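Local coordinates for protein pumilio homolog 23 (Arabidopsis thaliana, PDB 5WZJ) that binds RNA sequence-specifically through pumilio repeats, here an 18S rRNA-type sequence, and probably regulates translation and mRNA stability, at residues Ala104-Lys109 against His150-Leu155; His129-Ile135 against Met204-Leu208; Ala59-Ser65 against Asp97-Val103. One frame throughout, in Å; residues are numbered along the deposited sequence. Where two conformers were deposited one is given.

Interaction 1. Residues Ala104-Lys109 against His150-Leu155; sequences AESALK and HVLRRL. With nucleotides of chain B.
Two helical segments, Ala104-Lys109 and His150-Leu155, run side by side. Their axes are 9.7 Å apart and their directions differ by 8°. CA atoms pair Glu105 with Val151 (5.8 Å) and Leu108 with Leu155 (6.7 Å). Glu105 (chi1 m, chi2 t) splits its carboxylate between protein and RNA. Arg154 NE donates to Glu105 OE2 at 2.8 Å, a hydrogen bond within a salt bridge. Glu105 OE1 accepts from G10 of chain B, N1 at 2.7 Å and N2 at 2.8 Å, so it reads the guanine edge. These are the RNA-reading helices of successive Pumilio repeats 2 and 3, stacked in parallel as in the PUF superhelix. Arg154 is extended at chi1 and chi2 (t, t), then turns at chi3 (m). Lys109 (m, then all t) puts CE over one face of the Arg154 guanidinium, 3.5 Å from Arg154 CZ. Asp165 is a second acidic partner of Arg154. Leu108 (m, t) packs between the helices, its CD1 3.9 Å from CB of Leu155 (t, p) and 4.2 Å from CG1 of Val151 (t). His150 (m) lays one ring face against the G10 base. Arg153 (m, t, chi3 -93°) donates to C9 of chain B, NH1 to N3 and NH2 to O2, both at 2.9 Å.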
loop_
_atom_site.group_PDB
_atom_site.type_symbol
_atom_site.label_atom_id
_atom_site.label_comp_id
_atom_site.label_asym_id
_atom_site.label_seq_id
_atom_site.Cartn_x
_atom_site.Cartn_y
_atom_site.Cartn_z
ATOM N N ALA A 104 -0.819 -13.144 -23.206
ATOM C CA ALA A 104 -2.125 -13.269 -22.562
ATOM C C ALA A 104 -2.498 -11.986 -21.814
ATOM O O ALA A 104 -3.639 -11.519 -21.891
ATOM C CB ALA A 104 -2.120 -14.470 -21.610
ATOM N N GLU A 105 -1.545 -11.390 -21.101
ATOM C CA GLU A 105 -1.863 -10.166 -20.369
ATOM C C GLU A 105 -2.091 -8.986 -21.309
ATOM O O GLU A 105 -2.893 -8.095 -20.996
ATOM C CB GLU A 105 -0.753 -9.840 -19.371
ATOM C CG GLU A 105 -0.710 -10.760 -18.147
ATOM C CD GLU A 105 0.218 -10.214 -17.060
ATOM O OE1 GLU A 105 1.321 -10.763 -16.879
ATOM O OE2 GLU A 105 -0.151 -9.226 -16.392
ATOM N N SER A 106 -1.394 -8.950 -22.454
ATOM C CA SER A 106 -1.670 -7.911 -23.444
ATOM C C SER A 106 -3.085 -8.050 -23.988
ATOM O O SER A 106 -3.757 -7.044 -24.243
ATOM C CB SER A 106 -0.644 -7.960 -24.588
ATOM O OG SER A 106 0.597 -7.385 -24.179
ATOM N N ALA A 107 -3.564 -9.286 -24.156
ATOM C CA ALA A 107 -4.949 -9.468 -24.586
ATOM C C ALA A 107 -5.913 -8.914 -23.549
ATOM O O ALA A 107 -6.903 -8.260 -23.900
ATOM C CB ALA A 107 -5.248 -10.943 -24.855
ATOM N N LEU A 108 -5.621 -9.145 -22.262
ATOM C CA LEU A 108 -6.480 -8.642 -21.193
ATOM C C LEU A 108 -6.433 -7.118 -21.102
ATOM O O LEU A 108 -7.476 -6.470 -20.961
ATOM C CB LEU A 108 -6.076 -9.281 -19.859
ATOM C CG LEU A 108 -6.233 -10.810 -19.822
ATOM C CD1 LEU A 108 -5.757 -11.397 -18.473
ATOM C CD2 LEU A 108 -7.683 -11.183 -20.077
ATOM N N LYS A 109 -5.232 -6.531 -21.168
ATOM C CA LYS A 109 -5.109 -5.076 -21.138
ATOM C C LYS A 109 -5.870 -4.442 -22.286
ATOM O O LYS A 109 -6.494 -3.389 -22.121
ATOM C CB LYS A 109 -3.638 -4.658 -21.223
ATOM C CG LYS A 109 -2.792 -4.993 -20.023
ATOM C CD LYS A 109 -1.377 -4.458 -20.251
ATOM C CE LYS A 109 -0.448 -4.801 -19.102
ATOM N NZ LYS A 109 0.952 -4.367 -19.418
ATOM N N HIS A 150 0.167 -14.403 -12.618
ATOM C CA HIS A 150 0.028 -13.005 -13.035
ATOM C C HIS A 150 -1.165 -12.836 -13.959
ATOM O O HIS A 150 -1.940 -11.881 -13.824
ATOM C CB HIS A 150 1.300 -12.520 -13.748
ATOM C CG HIS A 150 2.485 -12.395 -12.849
ATOM N ND1 HIS A 150 2.668 -11.321 -12.001
ATOM C CD2 HIS A 150 3.544 -13.214 -12.653
ATOM C CE1 HIS A 150 3.790 -11.484 -11.324
ATOM N NE2 HIS A 150 4.337 -12.628 -11.697
ATOM N N VAL A 151 -1.296 -13.742 -14.934
ATOM C CA VAL A 151 -2.419 -13.707 -15.863
ATOM C C VAL A 151 -3.744 -13.779 -15.105
ATOM O O VAL A 151 -4.693 -13.045 -15.411
ATOM C CB VAL A 151 -2.276 -14.847 -16.891
ATOM C CG1 VAL A 151 -3.491 -14.912 -17.810
ATOM C CG2 VAL A 151 -0.974 -14.669 -17.719
ATOM N N LEU A 152 -3.823 -14.651 -14.098
ATOM C CA LEU A 152 -5.068 -14.834 -13.345
ATOM C C LEU A 152 -5.418 -13.594 -12.528
ATOM O O LEU A 152 -6.583 -13.176 -12.497
ATOM C CB LEU A 152 -4.955 -16.048 -12.415
ATOM C CG LEU A 152 -5.152 -17.441 -13.029
ATOM C CD1 LEU A 152 -4.866 -18.537 -12.001
ATOM C CD2 LEU A 152 -6.576 -17.574 -13.571
ATOM N N ARG A 153 -4.426 -12.993 -11.872
ATOM C CA ARG A 153 -4.638 -11.730 -11.165
ATOM C C ARG A 153 -5.210 -10.662 -12.091
ATOM O O ARG A 153 -6.194 -9.992 -11.752
ATOM C CB ARG A 153 -3.320 -11.260 -10.537
ATOM C CG ARG A 153 -2.991 -12.031 -9.243
ATOM C CD ARG A 153 -1.637 -11.636 -8.660
ATOM N NE ARG A 153 -0.568 -12.506 -9.136
ATOM C CZ ARG A 153 0.717 -12.302 -8.859
ATOM N NH1 ARG A 153 1.077 -11.247 -8.133
ATOM N NH2 ARG A 153 1.636 -13.138 -9.311
ATOM N N ARG A 154 -4.595 -10.474 -13.262
ATOM C CA ARG A 154 -5.111 -9.484 -14.206
ATOM C C ARG A 154 -6.521 -9.844 -14.652
ATOM O O ARG A 154 -7.408 -8.980 -14.689
ATOM C CB ARG A 154 -4.176 -9.344 -15.414
ATOM C CG ARG A 154 -4.640 -8.267 -16.422
ATOM C CD ARG A 154 -3.561 -7.948 -17.479
ATOM N NE ARG A 154 -2.297 -7.528 -16.880
ATOM C CZ ARG A 154 -2.060 -6.300 -16.425
ATOM N NH1 ARG A 154 -3.003 -5.374 -16.495
ATOM N NH2 ARG A 154 -0.891 -6.003 -15.879
ATOM N N LEU A 155 -6.761 -11.127 -14.940
ATOM C CA LEU A 155 -8.092 -11.561 -15.376
ATOM C C LEU A 155 -9.148 -11.326 -14.301
ATOM O O LEU A 155 -10.262 -10.887 -14.608
ATOM C CB LEU A 155 -8.057 -13.037 -15.757
ATOM C CG LEU A 155 -9.399 -13.649 -16.129
ATOM C CD1 LEU A 155 -9.970 -12.962 -17.381
ATOM C CD2 LEU A 155 -9.231 -15.152 -16.342
ATOM P P G B 10 10.700 -12.178 -10.404
ATOM O OP1 G B 10 12.073 -12.658 -10.169
ATOM O OP2 G B 10 10.363 -10.742 -10.383
ATOM O "O5'" G B 10 10.212 -12.697 -11.831
ATOM C "C5'" G B 10 10.206 -14.078 -12.170
ATOM C "C4'" G B 10 9.731 -14.276 -13.591
ATOM O "O4'" G B 10 8.343 -13.843 -13.674
ATOM C "C3'" G B 10 10.494 -13.467 -14.649
ATOM O "O3'" G B 10 10.538 -14.176 -15.890
ATOM C "C2'" G B 10 9.611 -12.245 -14.830
ATOM O "O2'" G B 10 9.748 -11.592 -16.073
ATOM C "C1'" G B 10 8.218 -12.853 -14.670
ATOM N N9 G B 10 7.231 -11.846 -14.284
ATOM C C8 G B 10 7.427 -10.847 -13.345
ATOM N N7 G B 10 6.410 -10.035 -13.273
ATOM C C5 G B 10 5.510 -10.510 -14.223
ATOM C C6 G B 10 4.223 -10.037 -14.581
ATOM O O6 G B 10 3.620 -9.071 -14.118
ATOM N N1 G B 10 3.642 -10.808 -15.581
ATOM C C2 G B 10 4.218 -11.910 -16.163
ATOM N N2 G B 10 3.496 -12.539 -17.112
ATOM N N3 G B 10 5.417 -12.359 -15.832
ATOM C C4 G B 10 6.003 -11.619 -14.869
ATOM P P C B 9 10.903 -11.352 -4.412
ATOM O OP1 C B 9 12.306 -11.691 -4.758
ATOM O OP2 C B 9 10.526 -9.932 -4.185
ATOM O "O5'" C B 9 9.935 -11.866 -5.578
ATOM C "C5'" C B 9 9.960 -13.207 -6.058
ATOM C "C4'" C B 9 8.947 -13.377 -7.166
ATOM O "O4'" C B 9 7.619 -13.199 -6.637
ATOM C "C3'" C B 9 9.079 -12.380 -8.319
ATOM O "O3'" C B 9 9.769 -13.000 -9.388
ATOM C "C2'" C B 9 7.639 -11.998 -8.704
ATOM O "O2'" C B 9 7.275 -12.546 -9.967
ATOM C "C1'" C B 9 6.777 -12.634 -7.600
ATOM N N1 C B 9 5.863 -11.678 -6.945
ATOM C C2 C B 9 4.583 -11.614 -7.477
ATOM O O2 C B 9 4.336 -12.366 -8.441
ATOM N N3 C B 9 3.678 -10.762 -6.929
ATOM C C4 C B 9 4.030 -9.990 -5.901
ATOM N N4 C B 9 3.118 -9.156 -5.392
ATOM C C5 C B 9 5.349 -10.043 -5.339
ATOM C C6 C B 9 6.232 -10.892 -5.885
#

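Interaction 2. Residues His129-Ile135 against Met204-Leu208; sequences HSICKVI and MLTYL
Residues His129-Ile135 and Met204-Leu208 are both helical, and each lies within a longer helix. The segment axes approach to 10.2 Å and their N-to-C directions differ by 15°, so the helices are nearly parallel. CA atoms pair His129 with Met204 at 7.0 Å and Cys132 with Leu208 at 5.8 Å. The first segment lies on helix 121-137, which runs into Pumilio repeat 3. The second lies on helix 202-213, so the contact carries the helical stacking of the PUF superhelix onward. It sits about 13 Å, by nearest atoms, from the bound RNA.

Met204 comes first. Its t, p, p rotamer curls the chain toward His129. Met204 SD is 3.7 Å from His129 CA, and Met204 CE is 3.8 Å from His129 CB, near the plane of the imidazole. Met204 CG also meets Cys132 SG at 3.8 Å. Tyr207 follows, one turn on, with chi1 t and chi2 73°. Tyr207 CE2 reaches Cys132 CB at 3.8 Å. Tyr207 OH ends 3.4 Å from Lys133 CA and 3.7 Å from Lys133 CG. The Tyr207 and His129 rings are inclined by 26°, with centroids 5.9 Å apart, and barely overlap. Leu208 (t, p) closes the segment. Leu208 CB lies 3.9 Å from Cys132 SG, and Leu208 CD1 lies 4.1 Å from Ile135 CG2. Leu155 and Leu156 of helix 146-160 also pack on Leu208.

Cys132 (chi1 m) is thus touched by Met204, Tyr207 and Leu208. No hydrogen bond or salt bridge joins the two segments. Apolar, sulfur-bearing and aromatic side chains make the join by van der Waals contact, so it depends on the fit of their shapes.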
loop_
_atom_site.group_PDB
_atom_site.type_symbol
_atom_site.label_atom_id
_atom_site.label_comp_id
_atom_site.label_asym_id
_atom_site.label_seq_id
_atom_site.Cartn_x
_atom_site.Cartn_y
_atom_site.Cartn_z
ATOM N N HIS A 129 -15.810 -15.166 -21.009
ATOM C CA HIS A 129 -16.378 -16.487 -20.760
ATOM C C HIS A 129 -15.525 -17.586 -21.384
ATOM O O HIS A 129 -15.244 -18.608 -20.742
ATOM C CB HIS A 129 -17.814 -16.575 -21.276
ATOM C CG HIS A 129 -18.451 -17.906 -21.016
ATOM N ND1 HIS A 129 -18.867 -18.299 -19.760
ATOM C CD2 HIS A 129 -18.702 -18.952 -21.839
ATOM C CE1 HIS A 129 -19.377 -19.516 -19.826
ATOM N NE2 HIS A 129 -19.283 -19.938 -21.076
ATOM N N SER A 130 -15.091 -17.400 -22.635
ATOM C CA SER A 130 -14.306 -18.452 -23.277
ATOM C C SER A 130 -13.009 -18.709 -22.508
ATOM O O SER A 130 -12.587 -19.862 -22.357
ATOM C CB SER A 130 -14.028 -18.090 -24.742
ATOM O OG SER A 130 -13.265 -16.905 -24.834
ATOM N N ILE A 131 -12.407 -17.652 -21.958
ATOM C CA ILE A 131 -11.166 -17.791 -21.198
ATOM C C ILE A 131 -11.432 -18.450 -19.846
ATOM O O ILE A 131 -10.716 -19.369 -19.434
ATOM C CB ILE A 131 -10.495 -16.413 -21.023
ATOM C CG1 ILE A 131 -10.010 -15.863 -22.352
ATOM C CG2 ILE A 131 -9.298 -16.490 -20.080
ATOM C CD1 ILE A 131 -9.406 -14.471 -22.198
ATOM N N CYS A 132 -12.438 -17.966 -19.113
ATOM C CA CYS A 132 -12.677 -18.494 -17.770
ATOM C C CYS A 132 -13.079 -19.959 -17.814
ATOM O O CYS A 132 -12.724 -20.737 -16.914
ATOM C CB CYS A 132 -13.755 -17.673 -17.056
ATOM S SG CYS A 132 -13.251 -15.970 -16.637
ATOM N N LYS A 133 -13.805 -20.353 -18.860
ATOM C CA LYS A 133 -14.283 -21.725 -18.959
ATOM C C LYS A 133 -13.124 -22.709 -19.087
ATOM O O LYS A 133 -13.121 -23.755 -18.430
ATOM C CB LYS A 133 -15.242 -21.836 -20.138
ATOM C CG LYS A 133 -15.982 -23.141 -20.257
ATOM C CD LYS A 133 -17.219 -22.913 -21.121
ATOM C CE LYS A 133 -17.531 -24.108 -22.009
ATOM N NZ LYS A 133 -17.841 -25.318 -21.208
ATOM N N VAL A 134 -12.128 -22.391 -19.920
ATOM C CA VAL A 134 -10.984 -23.293 -20.040
ATOM C C VAL A 134 -10.173 -23.287 -18.754
ATOM O O VAL A 134 -9.624 -24.322 -18.351
ATOM C CB VAL A 134 -10.106 -22.942 -21.266
ATOM C CG1 VAL A 134 -9.400 -21.602 -21.088
ATOM C CG2 VAL A 134 -9.074 -24.038 -21.528
ATOM N N ILE A 135 -10.109 -22.147 -18.065
ATOM C CA ILE A 135 -9.339 -22.095 -16.825
ATOM C C ILE A 135 -10.022 -22.924 -15.747
ATOM O O ILE A 135 -9.397 -23.773 -15.097
ATOM C CB ILE A 135 -9.127 -20.635 -16.373
ATOM C CG1 ILE A 135 -8.158 -19.939 -17.338
ATOM C CG2 ILE A 135 -8.611 -20.601 -14.916
ATOM C CD1 ILE A 135 -8.031 -18.441 -17.128
ATOM N N MET A 204 -19.274 -13.220 -13.973
ATOM C CA MET A 204 -18.063 -13.869 -14.465
ATOM C C MET A 204 -17.004 -13.954 -13.368
ATOM O O MET A 204 -16.330 -14.980 -13.229
ATOM C CB MET A 204 -17.525 -13.123 -15.684
ATOM C CG MET A 204 -16.472 -13.902 -16.470
ATOM S SD MET A 204 -17.175 -15.334 -17.332
ATOM C CE MET A 204 -18.543 -14.553 -18.197
ATOM N N LEU A 205 -16.836 -12.881 -12.588
ATOM C CA LEU A 205 -15.910 -12.923 -11.457
ATOM C C LEU A 205 -16.281 -14.050 -10.497
ATOM O O LEU A 205 -15.427 -14.857 -10.103
ATOM C CB LEU A 205 -15.900 -11.578 -10.733
ATOM C CG LEU A 205 -14.991 -11.464 -9.501
ATOM C CD1 LEU A 205 -13.527 -11.696 -9.883
ATOM C CD2 LEU A 205 -15.140 -10.109 -8.829
ATOM N N THR A 206 -17.568 -14.140 -10.142
ATOM C CA THR A 206 -18.031 -15.190 -9.232
ATOM C C THR A 206 -17.768 -16.571 -9.815
ATOM O O THR A 206 -17.259 -17.463 -9.129
ATOM C CB THR A 206 -19.524 -14.992 -8.934
ATOM O OG1 THR A 206 -19.704 -13.732 -8.267
ATOM C CG2 THR A 206 -20.068 -16.124 -8.049
ATOM N N TYR A 207 -18.090 -16.751 -11.099
ATOM C CA TYR A 207 -17.898 -18.037 -11.758
ATOM C C TYR A 207 -16.426 -18.424 -11.793
ATOM O O TYR A 207 -16.069 -19.568 -11.485
ATOM C CB TYR A 207 -18.474 -17.966 -13.175
ATOM C CG TYR A 207 -18.037 -19.064 -14.125
ATOM C CD1 TYR A 207 -18.517 -20.363 -13.983
ATOM C CD2 TYR A 207 -17.179 -18.791 -15.198
ATOM C CE1 TYR A 207 -18.129 -21.376 -14.867
ATOM C CE2 TYR A 207 -16.777 -19.798 -16.089
ATOM C CZ TYR A 207 -17.267 -21.089 -15.915
ATOM O OH TYR A 207 -16.909 -22.097 -16.785
ATOM N N LEU A 208 -15.554 -17.486 -12.183
ATOM C CA LEU A 208 -14.125 -17.784 -12.243
ATOM C C LEU A 208 -13.591 -18.145 -10.861
ATOM O O LEU A 208 -12.944 -19.184 -10.683
ATOM C CB LEU A 208 -13.359 -16.587 -12.825
ATOM C CG LEU A 208 -11.834 -16.660 -12.698
ATOM C CD1 LEU A 208 -11.272 -17.898 -13.442
ATOM C CD2 LEU A 208 -11.211 -15.359 -13.231
#

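Interaction 3. Residues Ala59-Ser65 against Asp97-Val103. With nucleotides of chain B.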
loop_
_atom_site.group_PDB
_atom_site.type_symbol
_atom_site.label_atom_id
_atom_site.label_comp_id
_atom_site.label_asym_id
_atom_site.label_seq_id
_atom_site.Cartn_x
_atom_site.Cartn_y
_atom_site.Cartn_z
ATOM N N ALA A 59 2.555 -17.286 -29.813
ATOM C CA ALA A 59 2.533 -16.521 -28.567
ATOM C C ALA A 59 3.664 -16.917 -27.628
ATOM O O ALA A 59 4.063 -16.122 -26.770
ATOM C CB ALA A 59 1.196 -16.708 -27.856
ATOM N N THR A 60 4.156 -18.144 -27.728
ATOM C CA THR A 60 5.246 -18.569 -26.865
ATOM C C THR A 60 6.606 -18.444 -27.536
ATOM O O THR A 60 7.619 -18.822 -26.932
ATOM C CB THR A 60 5.035 -20.011 -26.394
ATOM O OG1 THR A 60 5.021 -20.880 -27.530
ATOM C CG2 THR A 60 3.689 -20.133 -25.625
ATOM N N ASP A 61 6.667 -17.927 -28.758
ATOM C CA ASP A 61 7.979 -17.744 -29.372
ATOM C C ASP A 61 8.725 -16.620 -28.661
ATOM O O ASP A 61 8.149 -15.563 -28.389
ATOM C CB ASP A 61 7.858 -17.426 -30.852
ATOM C CG ASP A 61 9.214 -17.360 -31.511
ATOM O OD1 ASP A 61 9.754 -18.438 -31.787
ATOM O OD2 ASP A 61 9.772 -16.248 -31.676
ATOM N N TYR A 62 10.013 -16.836 -28.366
ATOM C CA TYR A 62 10.717 -15.863 -27.539
ATOM C C TYR A 62 10.897 -14.525 -28.243
ATOM O O TYR A 62 11.086 -13.511 -27.568
ATOM C CB TYR A 62 12.075 -16.414 -27.082
ATOM C CG TYR A 62 13.192 -16.423 -28.129
ATOM C CD1 TYR A 62 13.178 -17.317 -29.201
ATOM C CD2 TYR A 62 14.285 -15.571 -28.006
ATOM C CE1 TYR A 62 14.221 -17.335 -30.142
ATOM C CE2 TYR A 62 15.327 -15.585 -28.925
ATOM C CZ TYR A 62 15.296 -16.469 -29.992
ATOM O OH TYR A 62 16.346 -16.457 -30.910
ATOM N N ILE A 63 10.826 -14.487 -29.568
ATOM C CA ILE A 63 10.913 -13.229 -30.302
ATOM C C ILE A 63 9.536 -12.747 -30.745
ATOM O O ILE A 63 9.145 -11.612 -30.471
ATOM C CB ILE A 63 11.886 -13.373 -31.496
ATOM C CG1 ILE A 63 13.327 -13.363 -30.956
ATOM C CG2 ILE A 63 11.635 -12.261 -32.542
ATOM C CD1 ILE A 63 14.388 -13.651 -31.963
ATOM N N ILE A 64 8.756 -13.611 -31.392
ATOM C CA ILE A 64 7.519 -13.128 -31.994
ATOM C C ILE A 64 6.460 -12.795 -30.945
ATOM O O ILE A 64 5.553 -12.003 -31.228
ATOM C CB ILE A 64 7.005 -14.154 -33.015
ATOM C CG1 ILE A 64 8.136 -14.483 -34.007
ATOM C CG2 ILE A 64 5.785 -13.602 -33.772
ATOM C CD1 ILE A 64 7.778 -15.656 -34.929
ATOM N N SER A 65 6.562 -13.365 -29.737
ATOM C CA SER A 65 5.608 -13.037 -28.674
ATOM C C SER A 65 5.505 -11.530 -28.483
ATOM O O SER A 65 4.411 -10.988 -28.285
ATOM C CB SER A 65 6.020 -13.709 -27.363
ATOM O OG SER A 65 7.333 -13.308 -26.960
ATOM N N ASP A 97 3.362 -19.796 -19.918
ATOM C CA ASP A 97 4.644 -19.713 -20.605
ATOM C C ASP A 97 5.363 -18.411 -20.247
ATOM O O ASP A 97 4.732 -17.369 -20.047
ATOM C CB ASP A 97 4.425 -19.800 -22.115
ATOM C CG ASP A 97 5.722 -19.751 -22.892
ATOM O OD1 ASP A 97 6.343 -20.814 -23.025
ATOM O OD2 ASP A 97 6.098 -18.661 -23.374
ATOM N N ARG A 98 6.696 -18.477 -20.162
ATOM C CA ARG A 98 7.469 -17.299 -19.760
ATOM C C ARG A 98 7.291 -16.128 -20.726
ATOM O O ARG A 98 7.320 -14.971 -20.293
ATOM C CB ARG A 98 8.953 -17.652 -19.628
ATOM C CG ARG A 98 9.565 -18.140 -20.920
ATOM C CD ARG A 98 10.873 -18.915 -20.718
ATOM N NE ARG A 98 11.336 -19.433 -22.001
ATOM C CZ ARG A 98 12.245 -18.829 -22.768
ATOM N NH1 ARG A 98 12.592 -19.360 -23.935
ATOM N NH2 ARG A 98 12.814 -17.701 -22.365
ATOM N N SER A 99 7.134 -16.397 -22.033
ATOM C CA SER A 99 6.789 -15.336 -22.981
ATOM C C SER A 99 5.288 -15.237 -23.209
ATOM O O SER A 99 4.736 -14.132 -23.265
ATOM C CB SER A 99 7.475 -15.567 -24.332
ATOM O OG SER A 99 8.877 -15.467 -24.216
ATOM N N GLY A 100 4.618 -16.377 -23.373
ATOM C CA GLY A 100 3.204 -16.348 -23.706
ATOM C C GLY A 100 2.361 -15.638 -22.663
ATOM O O GLY A 100 1.325 -15.056 -22.993
ATOM N N SER A 101 2.796 -15.657 -21.399
ATOM C CA SER A 101 2.006 -15.002 -20.357
ATOM C C SER A 101 1.880 -13.499 -20.605
ATOM O O SER A 101 0.861 -12.893 -20.246
ATOM C CB SER A 101 2.614 -15.276 -18.979
ATOM O OG SER A 101 3.970 -14.864 -18.904
ATOM N N HIS A 102 2.897 -12.876 -21.203
ATOM C CA HIS A 102 2.792 -11.449 -21.501
ATOM C C HIS A 102 1.864 -11.201 -22.688
ATOM O O HIS A 102 1.201 -10.158 -22.747
ATOM C CB HIS A 102 4.194 -10.865 -21.735
ATOM C CG HIS A 102 5.112 -11.072 -20.568
ATOM N ND1 HIS A 102 5.217 -10.165 -19.533
ATOM C CD2 HIS A 102 5.922 -12.111 -20.242
ATOM C CE1 HIS A 102 6.053 -10.636 -18.622
ATOM N NE2 HIS A 102 6.496 -11.813 -19.030
ATOM N N VAL A 103 1.800 -12.149 -23.627
ATOM C CA VAL A 103 0.804 -12.091 -24.695
ATOM C C VAL A 103 -0.603 -12.183 -24.108
ATOM O O VAL A 103 -1.505 -11.420 -24.478
ATOM C CB VAL A 103 1.055 -13.218 -25.717
ATOM C CG1 VAL A 103 -0.117 -13.321 -26.689
ATOM C CG2 VAL A 103 2.395 -13.006 -26.467
ATOM P P G B 11 11.778 -15.141 -16.240
ATOM O OP1 G B 11 11.472 -16.467 -15.649
ATOM O OP2 G B 11 13.040 -14.442 -15.903
ATOM O "O5'" G B 11 11.675 -15.372 -17.802
ATOM C "C5'" G B 11 12.241 -14.473 -18.746
ATOM C "C4'" G B 11 11.634 -14.727 -20.105
ATOM O "O4'" G B 11 10.400 -13.962 -20.205
ATOM C "C3'" G B 11 12.485 -14.324 -21.308
ATOM O "O3'" G B 11 12.185 -15.188 -22.413
ATOM C "C2'" G B 11 11.955 -12.941 -21.627
ATOM O "O2'" G B 11 12.189 -12.529 -22.957
ATOM C "C1'" G B 11 10.460 -13.126 -21.337
ATOM N N9 G B 11 9.774 -11.862 -21.058
ATOM C C8 G B 11 10.005 -10.992 -20.006
ATOM N N7 G B 11 9.276 -9.901 -20.077
ATOM C C5 G B 11 8.529 -10.057 -21.244
ATOM C C6 G B 11 7.569 -9.205 -21.846
ATOM O O6 G B 11 7.176 -8.104 -21.452
ATOM N N1 G B 11 7.070 -9.744 -23.037
ATOM C C2 G B 11 7.435 -10.964 -23.570
ATOM N N2 G B 11 6.837 -11.330 -24.721
ATOM N N3 G B 11 8.326 -11.771 -23.015
ATOM C C4 G B 11 8.834 -11.258 -21.870
ATOM P P G B 10 10.700 -12.178 -10.404
ATOM O OP1 G B 10 12.073 -12.658 -10.169
ATOM O OP2 G B 10 10.363 -10.742 -10.383
ATOM O "O5'" G B 10 10.212 -12.697 -11.831
ATOM C "C5'" G B 10 10.206 -14.078 -12.170
ATOM C "C4'" G B 10 9.731 -14.276 -13.591
ATOM O "O4'" G B 10 8.343 -13.843 -13.674
ATOM C "C3'" G B 10 10.494 -13.467 -14.649
ATOM O "O3'" G B 10 10.538 -14.176 -15.890
ATOM C "C2'" G B 10 9.611 -12.245 -14.830
ATOM O "O2'" G B 10 9.748 -11.592 -16.073
ATOM C "C1'" G B 10 8.218 -12.853 -14.670
ATOM N N9 G B 10 7.231 -11.846 -14.284
ATOM C C8 G B 10 7.427 -10.847 -13.345
ATOM N N7 G B 10 6.410 -10.035 -13.273
ATOM C C5 G B 10 5.510 -10.510 -14.223
ATOM C C6 G B 10 4.223 -10.037 -14.581
ATOM O O6 G B 10 3.620 -9.071 -14.118
ATOM N N1 G B 10 3.642 -10.808 -15.581
ATOM C C2 G B 10 4.218 -11.910 -16.163
ATOM N N2 G B 10 3.496 -12.539 -17.112
ATOM N N3 G B 10 5.417 -12.359 -15.832
ATOM C C4 G B 10 6.003 -11.619 -14.869
HETATM O O HOH W 1 8.757 -19.364 -24.384
HETATM O O HOH W 2 10.546 -13.284 -24.942
#
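Capping hydrogen bonds set both backbones. Asp61 OD2 accepts from Ile63 N (2.9 Å) and Ile64 N (2.8 Å). Asp97 OD2 does the same for Ser99 N (2.8 Å) and Gly100 N (2.7 Å). Each aspartate thus caps the turn into an RNA-reading helix, one in Pumilio repeat 1 and one in repeat 2.

No direct hydrogen bond joins the segments. Van der Waals contacts do. Thr60 CG2 lies 3.4 Å from Asp97 CG, and Ala59 CB is 3.8 Å from Val103 CG1. Gly100 allows the close approach: its CA makes a CA-H...O contact of 3.2 Å with Ala59 O, and a CB there would crowd Thr60.

Water adds polar links. Water 1 is 2.8 Å from Thr60 O and 2.9 Å from Asp97 OD2. Water 2 joins Tyr62 O (2.7 Å), Ser99 OG (2.8 Å) and O2' of G11 of chain B (2.7 Å).

The RNA contacts follow the same repeat pattern. Ser65 OG accepts from N2 of G11 of chain B, and Ser101 OG from N2 of G10 of chain B, each at 3.0 Å. The His102 ring is sandwiched between the two guanines, one over each face.

Around this contact, Val103 packs on Leu68 and Leu72 of helix 64-74. Ile64 meets helix 17-31, while Ser101 touches Tyr147 and Val151 of helix 146-160.

Overall arrangement
From the N terminus, interaction 3 comes first. It closes a loop from 59-65 to 97-103 and ties Pumilio repeat 1 to repeat 2. Interaction 1 follows in series. It starts further along the same helix, 100-112, and closes a loop onto 150-155 in repeat 3. The two touch where Val151 meets Ser101. Interaction 2 opens at 129-135, before interaction 1 has closed, and ends at 204-208, so these two cross. They meet in a shared core where Leu155 packs on Ile131, Ile135 and Leu208. Interactions 2 and 3 do not touch. Interactions 1 and 3 hold RNA-reading helices side by side, while interaction 2 joins helices farther from the RNA.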